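NAD-dependent aldehyde dehydrogenase (Burkholderia multivorans, PDB 5UJU) probably oxidises aldehydes to carboxylic acids with NAD+ as the electron acceptor. Local coordinates at residues G78-I90 / Y139-M151. Sequence-based numbering, arbitrary orientation.
Sequences GAERSPYGVALDI and YSVMHTTGQAFMM. With EDO (1,2-ethanediol), chain E.
Y84 lies across the C-terminal end of the helix that closes at T145. Y84 CB rests 3.9 Å from H143 CE1. With CG anti to the carbonyl carbon, chi1 -71° turns the ring toward M142 and the turn at G146, its edge set to the H143 face in an offset edge-to-face pair, planes at 74°. M142 O sits at the ring edge, in plane, 3.5 Å from Y84 CE2, which also packs against M142 CG. The extended M142 chain runs on to set CE over one face, 4.0 Å from the Y84 ring centroid, a CH-pi contact. At the tip, Y84 OH comes to 3.0 Å from G146 O. S82 OG and H143 ND1 share a hydrogen bond of 2.9 Å at the imidazole edge; the same S82 OG accepts from Y84 N, making an ST turn. P83 CG packs 3.5 Å from G146 N, where the chain leaves the helix with positive phi. The contact thus seats the 78-90 loop, between strands 76-77 and 92-93, on the end of helix 134-145 and the turn into helix 149-156, with F58 of helix 50-60 beside H143 and F431 beside Y84.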
ATOM      1  N   GLY A  78      -2.197  20.376  28.778  1.00 31.50           N
ATOM      2  CA  GLY A  78      -2.700  19.098  29.250  1.00 25.48           C
ATOM      3  C   GLY A  78      -3.867  19.228  30.208  1.00 31.30           C
ATOM      4  O   GLY A  78      -3.764  19.910  31.236  1.00 32.39           O
ATOM      5  N   ALA A  79      -4.984  18.581  29.883  1.00 28.47           N
ATOM      6  CA  ALA A  79      -6.174  18.633  30.723  1.00 31.37           C
ATOM      7  C   ALA A  79      -6.762  17.251  30.912  1.00 35.99           C
ATOM      8  O   ALA A  79      -7.985  17.080  30.909  1.00 32.43           O
ATOM      9  CB  ALA A  79      -7.222  19.578  30.138  1.00 38.61           C
ATOM     10  N   GLU A  80      -5.911  16.237  31.077  1.00 29.50           N
ATOM     11  CA  GLU A  80      -6.416  14.887  31.312  1.00 26.40           C
ATOM     12  C   GLU A  80      -7.146  14.794  32.650  1.00 31.44           C
ATOM     13  O   GLU A  80      -6.736  15.397  33.646  1.00 32.00           O
ATOM     14  CB  GLU A  80      -5.281  13.868  31.304  1.00 24.21           C
ATOM     15  CG  GLU A  80      -4.556  13.689  29.989  1.00 22.12           C
ATOM     16  CD  GLU A  80      -3.185  13.049  30.214  1.00 27.66           C
ATOM     17  OE1 GLU A  80      -2.346  13.671  30.899  1.00 26.54           O
ATOM     18  OE2 GLU A  80      -2.955  11.920  29.737  1.00 29.92           O
ATOM     19  N   ARG A  81      -8.225  14.003  32.667  1.00 31.01           N
ATOM     20  CA  ARG A  81      -8.996  13.706  33.869  1.00 31.58           C
ATOM     21  C   ARG A  81      -9.159  12.199  33.993  1.00 25.97           C
ATOM     22  O   ARG A  81      -9.409  11.515  33.001  1.00 29.57           O
ATOM     23  CB  ARG A  81     -10.378  14.371  33.822  1.00 39.38           C
ATOM     24  CG  ARG A  81     -10.335  15.847  33.467  1.00 52.87           C
ATOM     25  CD  ARG A  81      -9.965  16.701  34.676  1.00 64.56           C
ATOM     26  NE  ARG A  81      -9.829  18.116  34.330  1.00 71.96           N
ATOM     27  CZ  ARG A  81      -8.668  18.771  34.284  1.00 72.55           C
ATOM     28  NH1 ARG A  81      -7.530  18.151  34.580  1.00 68.52           N
ATOM     29  NH2 ARG A  81      -8.642  20.054  33.950  1.00 76.36           N
ATOM     30  N   SER A  82      -9.031  11.689  35.204  1.00 27.69           N
ATOM     31  CA  SER A  82      -9.167  10.256  35.428  1.00 27.19           C
ATOM     32  C   SER A  82     -10.643   9.861  35.479  1.00 34.73           C
ATOM     33  O   SER A  82     -11.404  10.441  36.260  1.00 28.56           O
ATOM     34  CB  SER A  82      -8.507   9.869  36.736  1.00 27.21           C
ATOM     35  OG  SER A  82      -8.853   8.543  37.088  1.00 28.73           O
ATOM     36  N   PRO A  83     -11.082   8.876  34.688  1.00 31.26           N
ATOM     37  CA  PRO A  83     -12.464   8.389  34.847  1.00 32.54           C
ATOM     38  C   PRO A  83     -12.743   7.836  36.231  1.00 30.70           C
ATOM     39  O   PRO A  83     -13.914   7.706  36.606  1.00 33.85           O
ATOM     40  CB  PRO A  83     -12.587   7.308  33.760  1.00 30.37           C
ATOM     41  CG  PRO A  83     -11.606   7.745  32.700  1.00 30.05           C
ATOM     42  CD  PRO A  83     -10.433   8.295  33.497  1.00 25.87           C
ATOM     43  N   TYR A  84     -11.707   7.536  37.013  1.00 30.23           N
ATOM     44  CA  TYR A  84     -11.883   7.073  38.379  1.00 32.46           C
ATOM     45  C   TYR A  84     -11.939   8.210  39.392  1.00 32.80           C
ATOM     46  O   TYR A  84     -12.125   7.951  40.589  1.00 37.87           O
ATOM     47  CB  TYR A  84     -10.781   6.070  38.730  1.00 28.16           C
ATOM     48  CG  TYR A  84     -10.977   4.759  37.997  1.00 31.04           C
ATOM     49  CD1 TYR A  84     -11.911   3.833  38.449  1.00 25.61           C
ATOM     50  CD2 TYR A  84     -10.275   4.466  36.827  1.00 31.46           C
ATOM     51  CE1 TYR A  84     -12.116   2.637  37.785  1.00 26.19           C
ATOM     52  CE2 TYR A  84     -10.475   3.249  36.148  1.00 22.21           C
ATOM     53  CZ  TYR A  84     -11.410   2.350  36.637  1.00 27.63           C
ATOM     54  OH  TYR A  84     -11.643   1.146  36.002  1.00 28.40           O
ATOM     55  N   GLY A  85     -11.832   9.457  38.946  1.00 30.22           N
ATOM     56  CA  GLY A  85     -12.001  10.584  39.837  1.00 30.63           C
ATOM     57  C   GLY A  85     -10.757  10.989  40.595  1.00 32.60           C
ATOM     58  O   GLY A  85     -10.836  11.889  41.438  1.00 39.87           O
ATOM     59  N   VAL A  86      -9.617  10.358  40.324  1.00 33.69           N
ATOM     60  CA  VAL A  86      -8.349  10.728  40.945  1.00 31.94           C
ATOM     61  C   VAL A  86      -7.826  11.998  40.284  1.00 32.44           C
ATOM     62  O   VAL A  86      -7.879  12.142  39.055  1.00 31.92           O
ATOM     63  CB  VAL A  86      -7.345   9.568  40.813  1.00 36.19           C
ATOM     64  CG1 VAL A  86      -5.940  10.006  41.227  1.00 40.32           C
ATOM     65  CG2 VAL A  86      -7.800   8.386  41.642  1.00 35.07           C
ATOM     66  N   ALA A  87      -7.343  12.939  41.099  1.00 26.94           N
ATOM     67  CA  ALA A  87      -6.723  14.145  40.567  1.00 33.03           C
ATOM     68  C   ALA A  87      -5.416  13.790  39.862  1.00 33.67           C
ATOM     69  O   ALA A  87      -4.550  13.131  40.439  1.00 38.03           O
ATOM     70  CB  ALA A  87      -6.473  15.147  41.694  1.00 39.43           C
ATOM     71  N   LEU A  88      -5.276  14.216  38.609  1.00 34.50           N
ATOM     72  CA  LEU A  88      -4.060  13.963  37.844  1.00 31.39           C
ATOM     73  C   LEU A  88      -3.162  15.192  37.810  1.00 34.49           C
ATOM     74  O   LEU A  88      -2.001  15.123  38.224  1.00 35.76           O
ATOM     75  CB  LEU A  88      -4.409  13.522  36.420  1.00 31.13           C
ATOM     76  CG  LEU A  88      -5.227  12.220  36.328  1.00 30.56           C
ATOM     77  CD1 LEU A  88      -5.445  11.849  34.861  1.00 26.79           C
ATOM     78  CD2 LEU A  88      -4.554  11.071  37.084  1.00 24.43           C
ATOM     79  N   ASP A  89      -3.685  16.314  37.315  1.00 27.85           N
ATOM     80  CA  ASP A  89      -2.933  17.559  37.192  1.00 29.57           C
ATOM     81  C   ASP A  89      -1.576  17.328  36.525  1.00 29.95           C
ATOM     82  O   ASP A  89      -0.532  17.751  37.024  1.00 31.21           O
ATOM     83  CB  ASP A  89      -2.755  18.228  38.554  1.00 40.53           C
ATOM     84  CG  ASP A  89      -4.071  18.572  39.198  1.00 49.45           C
ATOM     85  OD1 ASP A  89      -4.924  19.160  38.508  1.00 51.39           O
ATOM     86  OD2 ASP A  89      -4.242  18.262  40.393  1.00 54.29           O
ATOM     87  N   ILE A  90      -1.592  16.625  35.412  1.00 30.79           N
ATOM     88  CA  ILE A  90      -0.384  16.400  34.626  1.00 32.60           C
ATOM     89  C   ILE A  90      -0.292  17.472  33.554  1.00 35.76           C
ATOM     90  O   ILE A  90      -1.300  17.824  32.934  1.00 31.46           O
ATOM     91  CB  ILE A  90      -0.391  15.008  33.982  1.00 26.68           C
ATOM     92  CG1 ILE A  90      -0.575  13.910  35.033  1.00 31.28           C
ATOM     93  CG2 ILE A  90       0.881  14.815  33.180  1.00 25.23           C
ATOM     94  CD1 ILE A  90      -1.006  12.608  34.412  1.00 29.44           C
ATOM     95  N   TYR A 139      -1.035   1.741  34.955  1.00 25.95           N
ATOM     96  CA  TYR A 139      -1.702   2.765  35.756  1.00 28.01           C
ATOM     97  C   TYR A 139      -2.024   4.011  34.935  1.00 31.85           C
ATOM     98  O   TYR A 139      -3.083   4.625  35.119  1.00 25.48           O
ATOM     99  CB  TYR A 139      -0.850   3.121  36.978  1.00 31.78           C
ATOM    100  CG  TYR A 139      -0.960   2.077  38.068  1.00 37.79           C
ATOM    101  CD1 TYR A 139      -2.151   1.911  38.762  1.00 41.97           C
ATOM    102  CD2 TYR A 139       0.121   1.269  38.411  1.00 38.32           C
ATOM    103  CE1 TYR A 139      -2.276   0.959  39.759  1.00 42.10           C
ATOM    104  CE2 TYR A 139       0.009   0.314  39.416  1.00 39.61           C
ATOM    105  CZ  TYR A 139      -1.198   0.164  40.084  1.00 41.30           C
ATOM    106  OH  TYR A 139      -1.335  -0.777  41.082  1.00 39.29           O
ATOM    107  N   SER A 140      -1.140   4.396  34.016  1.00 29.68           N
ATOM    108  CA  SER A 140      -1.429   5.576  33.208  1.00 23.73           C
ATOM    109  C   SER A 140      -2.604   5.341  32.268  1.00 28.84           C
ATOM    110  O   SER A 140      -3.356   6.277  31.974  1.00 27.85           O
ATOM    111  CB  SER A 140      -0.193   5.992  32.408  1.00 24.05           C
ATOM    112  OG  SER A 140       0.068   5.106  31.330  1.00 28.68           O
ATOM    113  N   VAL A 141      -2.763   4.111  31.776  1.00 25.99           N
ATOM    114  CA  VAL A 141      -3.908   3.777  30.933  1.00 26.63           C
ATOM    115  C   VAL A 141      -5.189   3.744  31.765  1.00 30.05           C
ATOM    116  O   VAL A 141      -6.229   4.284  31.356  1.00 28.74           O
ATOM    117  CB  VAL A 141      -3.635   2.443  30.208  1.00 26.63           C
ATOM    118  CG1 VAL A 141      -4.931   1.816  29.644  1.00 22.64           C
ATOM    119  CG2 VAL A 141      -2.587   2.664  29.095  1.00 23.86           C
ATOM    120  N   MET A 142      -5.119   3.139  32.953  1.00 29.57           N
ATOM    121  CA  MET A 142      -6.275   3.059  33.839  1.00 30.35           C
ATOM    122  C   MET A 142      -6.836   4.444  34.133  1.00 34.63           C
ATOM    123  O   MET A 142      -8.043   4.672  34.014  1.00 25.70           O
ATOM    124  CB  MET A 142      -5.881   2.348  35.136  1.00 27.15           C
ATOM    125  CG  MET A 142      -6.977   2.280  36.195  1.00 27.92           C
ATOM    126  SD  MET A 142      -6.461   1.399  37.683  1.00 35.55           S
ATOM    127  CE  MET A 142      -7.875   1.722  38.738  1.00 45.57           C
ATOM    128  N   HIS A 143      -5.968   5.397  34.479  1.00 29.72           N
ATOM    129  CA  HIS A 143      -6.443   6.709  34.891  1.00 34.66           C
ATOM    130  C   HIS A 143      -6.518   7.706  33.748  1.00 27.23           C
ATOM    131  O   HIS A 143      -6.663   8.906  33.996  1.00 31.05           O
ATOM    132  CB  HIS A 143      -5.592   7.239  36.046  1.00 28.52           C
ATOM    133  CG  HIS A 143      -5.824   6.483  37.315  1.00 32.88           C
ATOM    134  ND1 HIS A 143      -6.997   6.590  38.032  1.00 34.21           N
ATOM    135  CD2 HIS A 143      -5.076   5.553  37.954  1.00 31.85           C
ATOM    136  CE1 HIS A 143      -6.941   5.793  39.084  1.00 34.60           C
ATOM    137  NE2 HIS A 143      -5.787   5.149  39.058  1.00 37.85           N
ATOM    138  N   THR A 144      -6.471   7.243  32.507  1.00 26.53           N
ATOM    139  CA  THR A 144      -6.922   8.096  31.416  1.00 27.58           C
ATOM    140  C   THR A 144      -8.086   7.495  30.655  1.00 30.00           C
ATOM    141  O   THR A 144      -9.038   8.210  30.337  1.00 32.36           O
ATOM    142  CB  THR A 144      -5.782   8.410  30.419  1.00 27.00           C
ATOM    143  OG1 THR A 144      -5.160   7.197  29.978  1.00 30.60           O
ATOM    144  CG2 THR A 144      -4.751   9.295  31.070  1.00 26.35           C
ATOM    145  N   THR A 145      -8.040   6.194  30.369  1.00 30.40           N
ATOM    146  CA  THR A 145      -9.070   5.538  29.572  1.00 30.51           C
ATOM    147  C   THR A 145     -10.221   4.996  30.405  1.00 28.44           C
ATOM    148  O   THR A 145     -11.303   4.769  29.857  1.00 29.47           O
ATOM    149  CB  THR A 145      -8.473   4.375  28.776  1.00 32.73           C
ATOM    150  OG1 THR A 145      -8.143   3.303  29.675  1.00 34.44           O
ATOM    151  CG2 THR A 145      -7.218   4.829  28.042  1.00 34.50           C
ATOM    152  N   GLY A 146     -10.007   4.756  31.693  1.00 26.65           N
ATOM    153  CA  GLY A 146     -11.015   4.152  32.538  1.00 31.48           C
ATOM    154  C   GLY A 146     -11.016   2.640  32.548  1.00 32.91           C
ATOM    155  O   GLY A 146     -11.887   2.039  33.201  1.00 30.09           O
ATOM    156  N   GLN A 147     -10.085   2.002  31.838  1.00 34.33           N
ATOM    157  CA  GLN A 147      -9.994   0.550  31.878  1.00 33.29           C
ATOM    158  C   GLN A 147      -9.656   0.075  33.285  1.00 32.09           C
ATOM    159  O   GLN A 147      -8.825   0.671  33.978  1.00 32.94           O
ATOM    160  CB  GLN A 147      -8.941   0.049  30.882  1.00 27.35           C
ATOM    161  CG  GLN A 147      -9.442   0.038  29.452  1.00 33.42           C
ATOM    162  CD  GLN A 147      -8.362  -0.211  28.422  1.00 40.25           C
ATOM    163  OE1 GLN A 147      -7.250  -0.623  28.743  1.00 35.87           O
ATOM    164  NE2 GLN A 147      -8.699   0.013  27.164  1.00 51.13           N
ATOM    165  N   ALA A 148     -10.328  -0.994  33.713  1.00 30.19           N
ATOM    166  CA  ALA A 148      -9.970  -1.655  34.960  1.00 28.95           C
ATOM    167  C   ALA A 148      -8.532  -2.157  34.883  1.00 28.64           C
ATOM    168  O   ALA A 148      -7.987  -2.395  33.802  1.00 28.97           O
ATOM    169  CB  ALA A 148     -10.923  -2.821  35.257  1.00 30.10           C
ATOM    170  N   PHE A 149      -7.910  -2.320  36.050  1.00 38.27           N
ATOM    171  CA  PHE A 149      -6.456  -2.477  36.073  1.00 32.69           C
ATOM    172  C   PHE A 149      -5.990  -3.654  35.217  1.00 31.84           C
ATOM    173  O   PHE A 149      -5.023  -3.534  34.453  1.00 35.36           O
ATOM    174  CB  PHE A 149      -5.933  -2.631  37.496  1.00 35.65           C
ATOM    175  CG  PHE A 149      -4.429  -2.796  37.543  1.00 39.19           C
ATOM    176  CD1 PHE A 149      -3.854  -4.040  37.767  1.00 40.23           C
ATOM    177  CD2 PHE A 149      -3.603  -1.714  37.307  1.00 38.27           C
ATOM    178  CE1 PHE A 149      -2.473  -4.189  37.787  1.00 45.41           C
ATOM    179  CE2 PHE A 149      -2.219  -1.858  37.316  1.00 40.64           C
ATOM    180  CZ  PHE A 149      -1.658  -3.100  37.563  1.00 40.13           C
ATOM    181  N   MET A 150      -6.641  -4.810  35.349  1.00 29.84           N
ATOM    182  CA  MET A 150      -6.166  -5.987  34.624  1.00 29.81           C
ATOM    183  C   MET A 150      -6.182  -5.757  33.117  1.00 32.43           C
ATOM    184  O   MET A 150      -5.214  -6.098  32.422  1.00 31.96           O
ATOM    185  CB  MET A 150      -6.992  -7.216  34.990  1.00 34.34           C
ATOM    186  CG  MET A 150      -6.491  -8.512  34.363  1.00 55.79           C
ATOM    187  SD  MET A 150      -4.835  -9.016  34.907  1.00 69.19           S
ATOM    188  CE  MET A 150      -5.053  -9.128  36.685  1.00 71.46           C
ATOM    189  N   MET A 151      -7.262  -5.169  32.587  1.00 31.31           N
ATOM    190  CA  MET A 151      -7.283  -4.853  31.160  1.00 37.25           C
ATOM    191  C   MET A 151      -6.300  -3.735  30.823  1.00 29.07           C
ATOM    192  O   MET A 151      -5.664  -3.749  29.762  1.00 28.99           O
ATOM    193  CB  MET A 151      -8.691  -4.459  30.720  1.00 34.74           C
ATOM    194  CG  MET A 151      -8.728  -3.986  29.267  1.00 31.09           C
ATOM    195  SD  MET A 151     -10.383  -3.549  28.679  1.00 35.36           S
ATOM    196  CE  MET A 151     -11.130  -5.172  28.641  1.00 31.08           C
TER
HETATM  197  C1  EDO E 603      -1.071  15.498  42.546  1.00 76.14           C
HETATM  198  O1  EDO E 603      -2.142  14.650  42.985  1.00 76.98           O
HETATM  199  C2  EDO E 603      -1.609  16.920  42.473  1.00 74.49           C
HETATM  200  O2  EDO E 603      -2.972  16.857  42.036  1.00 70.41           O